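Ornithine carbamoyltransferase (Gloeobacter violaceus, PDB 3GD5) catalyses the reversible transfer of the carbamoyl group from carbamoyl phosphate to L-ornithine, giving L-citrulline and phosphate in arginine biosynthesis. Local coordinates at residues Gly48-Ser59 / Val104-Phe112; Ser183-Pro194 / Ala211-Ala222. All coordinates share one frame; numbering follows the deposited sequence.

Interaction 1. Residues Gly48-Ser59 / Val104-Phe112; sequences GKVLGLVFLKAS and VDGLAIRTF
L53 and A108 meet in the middle of two neighbouring parallel strands, 50-55 and 106-110, the central pair of the four-stranded sheet in the carbamoyl-phosphate domain. This is the tight part. Backbone bonds alternate from strand to strand, and the one from A108 N to G52 O is nearly straight (166°). A108 suits its place because a bare methyl lets two leucines close over it, CD2 of L53 at 3.7 Å and CD2 of L51 at 4.0 Å from its CB; F66 of helix 60-72 packs on the same side. G52 is equally fitting, since a side chain there would press on L107 CD2.

Beyond the strands the packing gives way to exposed loop. L56, K57 and F112 lie on this solvent side, where K57 sets its CB over one face of the R110 guanidinium, 3.3 Å from NH2, and the bend at chi2 (80°) carries CD on to the F112 ring edge. CB of S59 sits at the edge of the guanidinium. By similarity, S59 and R110 belong to the carbamoyl-phosphate site, where a cation such as R110 suits an anionic substrate. With R110 cut back to an alanine, that site would probably hold its anion less firmly, and the K57 methylenes would lose their flat partner. At the other end D105 acts as a side-chain acceptor: its OD2 takes the V50 N-H through the anti lone pair at 2.6 Å.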
loop_
_atom_site.group_PDB
_atom_site.type_symbol
_atom_site.label_atom_id
_atom_site.label_comp_id
_atom_site.label_asym_id
_atom_site.label_seq_id
_atom_site.Cartn_x
_atom_site.Cartn_y
_atom_site.Cartn_z
ATOM N N GLY A 48 -20.110 23.065 26.519
ATOM C CA GLY A 48 -19.844 24.112 25.554
ATOM C C GLY A 48 -18.427 24.077 25.029
ATOM O O GLY A 48 -18.081 24.848 24.136
ATOM N N LYS A 49 -17.599 23.189 25.572
ATOM C CA LYS A 49 -16.213 23.095 25.118
ATOM C C LYS A 49 -15.915 21.830 24.314
ATOM O O LYS A 49 -16.557 20.788 24.484
ATOM C CB LYS A 49 -15.261 23.198 26.309
ATOM C CG LYS A 49 -15.349 24.536 27.017
ATOM C CD LYS A 49 -14.640 24.501 28.358
ATOM C CE LYS A 49 -15.001 25.718 29.200
ATOM N NZ LYS A 49 -14.645 26.984 28.505
ATOM N N VAL A 50 -14.928 21.938 23.433
ATOM C CA VAL A 50 -14.536 20.825 22.579
ATOM C C VAL A 50 -13.058 20.526 22.740
ATOM O O VAL A 50 -12.214 21.423 22.694
ATOM C CB VAL A 50 -14.813 21.137 21.083
ATOM C CG1 VAL A 50 -14.416 19.938 20.207
ATOM C CG2 VAL A 50 -16.291 21.506 20.890
ATOM N N LEU A 51 -12.757 19.248 22.914
ATOM C CA LEU A 51 -11.386 18.799 23.065
ATOM C C LEU A 51 -10.994 18.129 21.754
ATOM O O LEU A 51 -11.721 17.274 21.238
ATOM C CB LEU A 51 -11.312 17.789 24.201
ATOM C CG LEU A 51 -9.994 17.303 24.804
ATOM C CD1 LEU A 51 -10.094 15.806 24.890
ATOM C CD2 LEU A 51 -8.777 17.726 24.009
ATOM N N GLY A 52 -9.853 18.524 21.209
ATOM C CA GLY A 52 -9.393 17.927 19.974
ATOM C C GLY A 52 -8.302 16.931 20.302
ATOM O O GLY A 52 -7.469 17.186 21.181
ATOM N N LEU A 53 -8.314 15.796 19.611
ATOM C CA LEU A 53 -7.321 14.755 19.818
ATOM C C LEU A 53 -6.455 14.655 18.565
ATOM O O LEU A 53 -6.947 14.275 17.506
ATOM C CB LEU A 53 -8.005 13.409 20.047
ATOM C CG LEU A 53 -9.117 13.357 21.093
ATOM C CD1 LEU A 53 -9.819 12.009 20.998
ATOM C CD2 LEU A 53 -8.536 13.569 22.486
ATOM N N VAL A 54 -5.180 15.008 18.672
ATOM C CA VAL A 54 -4.291 14.907 17.520
ATOM C C VAL A 54 -3.220 13.863 17.808
ATOM O O VAL A 54 -2.193 14.142 18.425
ATOM C CB VAL A 54 -3.644 16.267 17.170
ATOM C CG1 VAL A 54 -3.115 16.910 18.403
ATOM C CG2 VAL A 54 -2.522 16.076 16.152
ATOM N N PHE A 55 -3.494 12.641 17.375
ATOM C CA PHE A 55 -2.578 11.535 17.588
ATOM C C PHE A 55 -1.823 11.210 16.315
ATOM O O PHE A 55 -2.397 10.681 15.362
ATOM C CB PHE A 55 -3.342 10.292 18.053
ATOM C CG PHE A 55 -4.133 10.498 19.319
ATOM C CD1 PHE A 55 -3.887 11.598 20.148
ATOM C CD2 PHE A 55 -5.094 9.570 19.706
ATOM C CE1 PHE A 55 -4.583 11.768 21.341
ATOM C CE2 PHE A 55 -5.800 9.727 20.904
ATOM C CZ PHE A 55 -5.543 10.830 21.724
ATOM N N LEU A 56 -0.537 11.537 16.299
ATOM C CA LEU A 56 0.298 11.253 15.141
ATOM C C LEU A 56 0.525 9.755 15.057
ATOM O O LEU A 56 1.082 9.252 14.089
ATOM C CB LEU A 56 1.637 11.982 15.246
ATOM C CG LEU A 56 1.631 13.448 14.811
ATOM C CD1 LEU A 56 0.689 14.254 15.684
ATOM C CD2 LEU A 56 3.049 13.994 14.889
ATOM N N LYS A 57 0.084 9.052 16.091
ATOM C CA LYS A 57 0.205 7.604 16.172
ATOM C C LYS A 57 -1.077 7.137 16.846
ATOM O O LYS A 57 -1.381 7.550 17.969
ATOM C CB LYS A 57 1.415 7.222 17.028
ATOM C CG LYS A 57 1.652 5.728 17.166
ATOM C CD LYS A 57 2.359 5.146 15.955
ATOM C CE LYS A 57 2.657 3.663 16.168
ATOM N NZ LYS A 57 3.473 3.429 17.401
ATOM N N ALA A 58 -1.833 6.291 16.159
ATOM C CA ALA A 58 -3.094 5.799 16.698
ATOM C C ALA A 58 -2.921 5.149 18.066
ATOM O O ALA A 58 -1.904 4.508 18.340
ATOM C CB ALA A 58 -3.730 4.804 15.722
ATOM N N SER A 59 -3.918 5.335 18.923
ATOM C CA SER A 59 -3.925 4.743 20.257
ATOM C C SER A 59 -5.361 4.745 20.755
ATOM O O SER A 59 -5.811 5.705 21.381
ATOM C CB SER A 59 -3.041 5.534 21.220
ATOM O OG SER A 59 -3.093 4.972 22.525
ATOM N N VAL A 104 -11.362 24.570 18.533
ATOM C CA VAL A 104 -11.553 23.817 19.764
ATOM C C VAL A 104 -11.020 24.549 21.000
ATOM O O VAL A 104 -10.400 25.603 20.891
ATOM C CB VAL A 104 -10.894 22.406 19.665
ATOM C CG1 VAL A 104 -11.487 21.638 18.488
ATOM C CG2 VAL A 104 -9.401 22.529 19.506
ATOM N N ASP A 105 -11.244 23.968 22.172
ATOM C CA ASP A 105 -10.822 24.581 23.429
ATOM C C ASP A 105 -9.679 23.873 24.140
ATOM O O ASP A 105 -9.239 24.303 25.205
ATOM C CB ASP A 105 -12.024 24.646 24.350
ATOM C CG ASP A 105 -13.234 25.208 23.655
ATOM O OD1 ASP A 105 -13.298 26.440 23.494
ATOM O OD2 ASP A 105 -14.107 24.418 23.242
ATOM N N GLY A 106 -9.193 22.788 23.553
ATOM C CA GLY A 106 -8.105 22.059 24.170
ATOM C C GLY A 106 -7.576 20.985 23.250
ATOM O O GLY A 106 -8.295 20.499 22.378
ATOM N N LEU A 107 -6.313 20.617 23.435
ATOM C CA LEU A 107 -5.707 19.598 22.602
ATOM C C LEU A 107 -4.969 18.548 23.413
ATOM O O LEU A 107 -4.105 18.866 24.228
ATOM C CB LEU A 107 -4.730 20.231 21.604
ATOM C CG LEU A 107 -5.302 21.219 20.584
ATOM C CD1 LEU A 107 -4.157 21.835 19.784
ATOM C CD2 LEU A 107 -6.290 20.506 19.664
ATOM N N ALA A 108 -5.338 17.296 23.199
ATOM C CA ALA A 108 -4.680 16.176 23.842
ATOM C C ALA A 108 -3.911 15.617 22.655
ATOM O O ALA A 108 -4.528 15.159 21.681
ATOM C CB ALA A 108 -5.700 15.176 24.335
ATOM N N ILE A 109 -2.583 15.666 22.707
ATOM C CA ILE A 109 -1.814 15.189 21.573
ATOM C C ILE A 109 -0.703 14.169 21.778
ATOM O O ILE A 109 0.040 14.194 22.759
ATOM C CB ILE A 109 -1.262 16.389 20.741
ATOM C CG1 ILE A 109 0.199 16.163 20.387
ATOM C CG2 ILE A 109 -1.496 17.703 21.463
ATOM C CD1 ILE A 109 0.764 17.244 19.531
ATOM N N ARG A 110 -0.615 13.273 20.797
ATOM C CA ARG A 110 0.363 12.199 20.751
ATOM C C ARG A 110 1.365 12.416 19.626
ATOM O O ARG A 110 1.010 12.294 18.455
ATOM C CB ARG A 110 -0.326 10.868 20.475
ATOM C CG ARG A 110 -0.596 10.005 21.674
ATOM C CD ARG A 110 -0.391 8.554 21.279
ATOM N NE ARG A 110 0.974 8.350 20.802
ATOM C CZ ARG A 110 1.489 7.171 20.464
ATOM N NH1 ARG A 110 0.753 6.065 20.540
ATOM N NH2 ARG A 110 2.757 7.097 20.078
ATOM N N THR A 111 2.605 12.740 19.968
ATOM C CA THR A 111 3.643 12.907 18.951
ATOM C C THR A 111 4.790 12.008 19.362
ATOM O O THR A 111 4.700 11.301 20.365
ATOM C CB THR A 111 4.189 14.352 18.862
ATOM O OG1 THR A 111 4.718 14.743 20.134
ATOM C CG2 THR A 111 3.106 15.312 18.443
ATOM N N PHE A 112 5.862 12.032 18.587
ATOM C CA PHE A 112 7.029 11.223 18.893
ATOM C C PHE A 112 8.039 12.104 19.612
ATOM O O PHE A 112 8.574 11.740 20.658
ATOM C CB PHE A 112 7.630 10.658 17.602
ATOM C CG PHE A 112 6.680 9.787 16.831
ATOM C CD1 PHE A 112 6.250 8.572 17.358
ATOM C CD2 PHE A 112 6.175 10.204 15.604
ATOM C CE1 PHE A 112 5.325 7.779 16.676
ATOM C CE2 PHE A 112 5.249 9.422 14.912
ATOM C CZ PHE A 112 4.822 8.205 15.451
#

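Interaction 2. Residues Ser183-Pro194 / Ala211-Ala222; sequences SIAVATPEGFTP and AEVQILRDPFEA
R217 reaches back across the end of strand 183-187 to touch the loop that follows it, and of all residues here it has the most surface buried. The strand pairs in parallel with 213-216, the two being joined through helix 196-209 as a beta-alpha-beta unit at one margin of the Rossmann-like ornithine domain. The R217 chain starts away from its partner but folds at both chi2 and chi3, which turns the guanidinium over the loop. One face lies on the backbone of P189 and E190, with E190 CA 3.3 Å from NE, while NH2 gives a weak bond to T188 O at 2.9 Å. A long, flexible cation suits this place: its methylenes pack, and its polar end meets a carbonyl.

A185 and A187 come next, together on the face turned to helix 219-223. Their methyls are small enough for the helix to come down close: A222 CB stands 3.6 Å from A185 CB, and A187 CB meets P219 CA at 3.7 Å. D218 starts that helix as its N-cap, its OD1 accepting from F220 N from above the carboxylate plane. On the other face I215 sends CD1 against P194 CD at 3.2 Å, a tight pair, and beside V186 CG1.

At the start of the strands S183 replaces a backbone acceptor with its hydroxyl. With OG beside the backbone N (chi1 -71°), it receives the E212 N-H almost straight, at 173°. From there the bonds alternate between the strands, the shortest running from V186 N to Q214 O at 2.7 Å. The chemistry implies a division of labour: backbone bonds set the register, small apolar side chains seat the helix, and R217 ties the following loop mainly by packing, its one bond there being weak.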
loop_
_atom_site.group_PDB
_atom_site.type_symbol
_atom_site.label_atom_id
_atom_site.label_comp_id
_atom_site.label_asym_id
_atom_site.label_seq_id
_atom_site.Cartn_x
_atom_site.Cartn_y
_atom_site.Cartn_z
ATOM N N SER A 183 9.680 6.536 47.035
ATOM C CA SER A 183 10.998 6.119 46.582
ATOM C C SER A 183 10.851 5.274 45.324
ATOM O O SER A 183 9.907 4.493 45.195
ATOM C CB SER A 183 11.712 5.308 47.669
ATOM O OG SER A 183 12.099 6.137 48.755
ATOM N N ILE A 184 11.780 5.435 44.392
ATOM C CA ILE A 184 11.723 4.667 43.159
ATOM C C ILE A 184 13.072 4.117 42.730
ATOM O O ILE A 184 14.087 4.813 42.742
ATOM C CB ILE A 184 11.139 5.499 41.984
ATOM C CG1 ILE A 184 11.193 4.665 40.692
ATOM C CG2 ILE A 184 11.900 6.820 41.838
ATOM C CD1 ILE A 184 10.530 5.309 39.496
ATOM N N ALA A 185 13.064 2.849 42.353
ATOM C CA ALA A 185 14.255 2.165 41.887
ATOM C C ALA A 185 13.928 1.688 40.470
ATOM O O ALA A 185 12.965 0.944 40.261
ATOM C CB ALA A 185 14.561 0.981 42.794
ATOM N N VAL A 186 14.718 2.130 39.498
ATOM C CA VAL A 186 14.495 1.747 38.116
ATOM C C VAL A 186 15.609 0.849 37.621
ATOM O O VAL A 186 16.765 1.264 37.531
ATOM C CB VAL A 186 14.392 2.989 37.205
ATOM C CG1 VAL A 186 15.569 3.910 37.460
ATOM C CG2 VAL A 186 14.362 2.565 35.740
ATOM N N ALA A 187 15.247 -0.387 37.299
ATOM C CA ALA A 187 16.199 -1.369 36.808
ATOM C C ALA A 187 16.020 -1.603 35.308
ATOM O O ALA A 187 14.928 -1.940 34.840
ATOM C CB ALA A 187 16.026 -2.687 37.576
ATOM N N THR A 188 17.104 -1.428 34.558
ATOM C CA THR A 188 17.075 -1.613 33.109
ATOM C C THR A 188 18.384 -2.202 32.629
ATOM O O THR A 188 19.376 -2.219 33.360
ATOM C CB THR A 188 16.938 -0.276 32.365
ATOM O OG1 THR A 188 18.228 0.349 32.283
ATOM C CG2 THR A 188 15.980 0.649 33.088
ATOM N N PRO A 189 18.406 -2.707 31.388
ATOM C CA PRO A 189 19.663 -3.264 30.890
ATOM C C PRO A 189 20.611 -2.073 30.730
ATOM O O PRO A 189 20.178 -0.916 30.780
ATOM C CB PRO A 189 19.262 -3.883 29.551
ATOM C CG PRO A 189 17.844 -4.289 29.786
ATOM C CD PRO A 189 17.282 -3.088 30.517
ATOM N N GLU A 190 21.892 -2.359 30.531
ATOM C CA GLU A 190 22.918 -1.332 30.395
ATOM C C GLU A 190 22.651 -0.183 29.417
ATOM O O GLU A 190 22.771 0.987 29.788
ATOM C CB GLU A 190 24.250 -1.991 30.041
ATOM C CG GLU A 190 25.412 -1.033 29.936
ATOM C CD GLU A 190 26.728 -1.766 29.810
ATOM O OE1 GLU A 190 27.072 -2.517 30.748
ATOM O OE2 GLU A 190 27.416 -1.599 28.776
ATOM N N GLY A 191 22.300 -0.495 28.176
ATOM C CA GLY A 191 22.067 0.577 27.220
ATOM C C GLY A 191 20.649 1.120 27.127
ATOM O O GLY A 191 20.340 1.924 26.243
ATOM N N PHE A 192 19.781 0.701 28.037
ATOM C CA PHE A 192 18.402 1.159 27.997
ATOM C C PHE A 192 18.005 1.826 29.295
ATOM O O PHE A 192 16.920 1.590 29.808
ATOM C CB PHE A 192 17.461 -0.017 27.710
ATOM C CG PHE A 192 17.755 -0.730 26.416
ATOM C CD1 PHE A 192 18.917 -1.482 26.269
ATOM C CD2 PHE A 192 16.883 -0.623 25.335
ATOM C CE1 PHE A 192 19.215 -2.117 25.067
ATOM C CE2 PHE A 192 17.168 -1.254 24.124
ATOM C CZ PHE A 192 18.341 -2.004 23.989
ATOM N N THR A 193 18.888 2.667 29.823
ATOM C CA THR A 193 18.618 3.363 31.073
ATOM C C THR A 193 17.808 4.630 30.813
ATOM O O THR A 193 17.739 5.112 29.679
ATOM C CB THR A 193 19.938 3.758 31.791
ATOM O OG1 THR A 193 20.663 4.697 30.984
ATOM C CG2 THR A 193 20.806 2.531 32.024
ATOM N N PRO A 194 17.170 5.178 31.865
ATOM C CA PRO A 194 16.364 6.396 31.763
ATOM C C PRO A 194 17.270 7.545 31.350
ATOM O O PRO A 194 18.478 7.487 31.560
ATOM C CB PRO A 194 15.854 6.605 33.188
ATOM C CG PRO A 194 15.878 5.237 33.781
ATOM C CD PRO A 194 17.151 4.657 33.243
ATOM N N ALA A 211 12.493 11.258 49.370
ATOM C CA ALA A 211 12.391 9.965 48.701
ATOM C C ALA A 211 13.744 9.683 48.078
ATOM O O ALA A 211 14.522 10.604 47.852
ATOM C CB ALA A 211 11.315 10.012 47.620
ATOM N N GLU A 212 14.044 8.418 47.813
ATOM C CA GLU A 212 15.323 8.109 47.195
ATOM C C GLU A 212 15.106 7.592 45.778
ATOM O O GLU A 212 14.143 6.875 45.505
ATOM C CB GLU A 212 16.109 7.090 48.030
ATOM C CG GLU A 212 15.615 5.664 47.953
ATOM C CD GLU A 212 16.583 4.684 48.598
ATOM O OE1 GLU A 212 17.807 4.804 48.353
ATOM O OE2 GLU A 212 16.120 3.786 49.335
ATOM N N VAL A 213 16.004 7.979 44.881
ATOM C CA VAL A 213 15.940 7.591 43.479
ATOM C C VAL A 213 17.152 6.750 43.108
ATOM O O VAL A 213 18.289 7.138 43.370
ATOM C CB VAL A 213 15.908 8.837 42.567
ATOM C CG1 VAL A 213 16.024 8.423 41.103
ATOM C CG2 VAL A 213 14.626 9.619 42.807
ATOM N N GLN A 214 16.904 5.605 42.481
ATOM C CA GLN A 214 17.982 4.712 42.090
ATOM C C GLN A 214 17.855 4.141 40.684
ATOM O O GLN A 214 16.811 3.597 40.313
ATOM C CB GLN A 214 18.067 3.546 43.067
ATOM C CG GLN A 214 18.434 3.925 44.478
ATOM C CD GLN A 214 18.244 2.764 45.424
ATOM O OE1 GLN A 214 17.113 2.424 45.788
ATOM N NE2 GLN A 214 19.351 2.132 45.817
ATOM N N ILE A 215 18.927 4.265 39.910
ATOM C CA ILE A 215 18.967 3.722 38.562
ATOM C C ILE A 215 19.903 2.527 38.663
ATOM O O ILE A 215 21.121 2.671 38.720
ATOM C CB ILE A 215 19.494 4.757 37.535
ATOM C CG1 ILE A 215 19.818 4.065 36.207
ATOM C CG2 ILE A 215 20.728 5.451 38.078
ATOM C CD1 ILE A 215 18.704 3.180 35.660
ATOM N N LEU A 216 19.310 1.341 38.702
ATOM C CA LEU A 216 20.063 0.109 38.852
ATOM C C LEU A 216 20.051 -0.784 37.623
ATOM O O LEU A 216 19.337 -0.542 36.651
ATOM C CB LEU A 216 19.506 -0.683 40.037
ATOM C CG LEU A 216 19.158 0.105 41.302
ATOM C CD1 LEU A 216 18.614 -0.847 42.352
ATOM C CD2 LEU A 216 20.388 0.831 41.824
ATOM N N ARG A 217 20.850 -1.839 37.694
ATOM C CA ARG A 217 20.948 -2.798 36.617
ATOM C C ARG A 217 20.200 -4.066 37.023
ATOM O O ARG A 217 19.531 -4.687 36.197
ATOM C CB ARG A 217 22.419 -3.107 36.343
ATOM C CG ARG A 217 22.680 -3.907 35.084
ATOM C CD ARG A 217 22.313 -3.134 33.819
ATOM N NE ARG A 217 23.073 -1.894 33.662
ATOM C CZ ARG A 217 22.647 -0.697 34.053
ATOM N NH1 ARG A 217 23.408 0.375 33.870
ATOM N NH2 ARG A 217 21.454 -0.566 34.617
ATOM N N ASP A 218 20.295 -4.434 38.300
ATOM C CA ASP A 218 19.633 -5.639 38.809
ATOM C C ASP A 218 18.202 -5.406 39.265
ATOM O O ASP A 218 17.943 -4.584 40.145
ATOM C CB ASP A 218 20.427 -6.251 39.970
ATOM C CG ASP A 218 19.667 -7.378 40.671
ATOM O OD1 ASP A 218 19.168 -8.296 39.984
ATOM O OD2 ASP A 218 19.572 -7.350 41.914
ATOM N N PRO A 219 17.251 -6.144 38.671
ATOM C CA PRO A 219 15.822 -6.053 38.984
ATOM C C PRO A 219 15.441 -6.677 40.330
ATOM O O PRO A 219 14.442 -6.289 40.945
ATOM C CB PRO A 219 15.172 -6.764 37.801
ATOM C CG PRO A 219 16.156 -7.840 37.497
ATOM C CD PRO A 219 17.481 -7.102 37.573
ATOM N N PHE A 220 16.225 -7.653 40.781
ATOM C CA PHE A 220 15.950 -8.290 42.062
ATOM C C PHE A 220 16.393 -7.382 43.196
ATOM O O PHE A 220 15.932 -7.513 44.326
ATOM C CB PHE A 220 16.653 -9.642 42.160
ATOM C CG PHE A 220 15.964 -10.725 41.391
ATOM C CD1 PHE A 220 16.343 -11.024 40.087
ATOM C CD2 PHE A 220 14.894 -11.415 41.957
ATOM C CE1 PHE A 220 15.667 -11.994 39.354
ATOM C CE2 PHE A 220 14.209 -12.387 41.233
ATOM C CZ PHE A 220 14.598 -12.678 39.926
ATOM N N GLU A 221 17.285 -6.452 42.877
ATOM C CA GLU A 221 17.788 -5.497 43.851
ATOM C C GLU A 221 16.724 -4.421 44.032
ATOM O O GLU A 221 16.311 -4.111 45.151
ATOM C CB GLU A 221 19.077 -4.856 43.333
ATOM C CG GLU A 221 19.794 -3.992 44.351
ATOM C CD GLU A 221 20.302 -4.801 45.537
ATOM O OE1 GLU A 221 21.151 -5.705 45.330
ATOM O OE2 GLU A 221 19.848 -4.534 46.672
ATOM N N ALA A 222 16.275 -3.872 42.908
ATOM C CA ALA A 222 15.265 -2.823 42.900
ATOM C C ALA A 222 13.950 -3.258 43.544
ATOM O O ALA A 222 13.310 -2.481 44.260
ATOM C CB ALA A 222 15.014 -2.368 41.462
#

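Overall arrangement
From the N terminus the chain first lays down strand 50-55, passes through helix 60-72, edge strand 76-79 and helix 93-100, and returns at 106-110, where interaction 1 closes the loop in the middle of the carbamoyl-phosphate sheet. Only later does it enter the ornithine domain. There, interaction 2 closes a much shorter loop, a single helix between 183-194 and 211-222, at the edge of the five-stranded sheet. The two loops follow in series and neither nest nor cross. The centres of interactions 1 and 2 lie about 33 Å apart, on opposite sides of the chain's centre, and the nearest atoms of interactions 1 and 2 about 14 Å apart; each contact joins strands within its own domain.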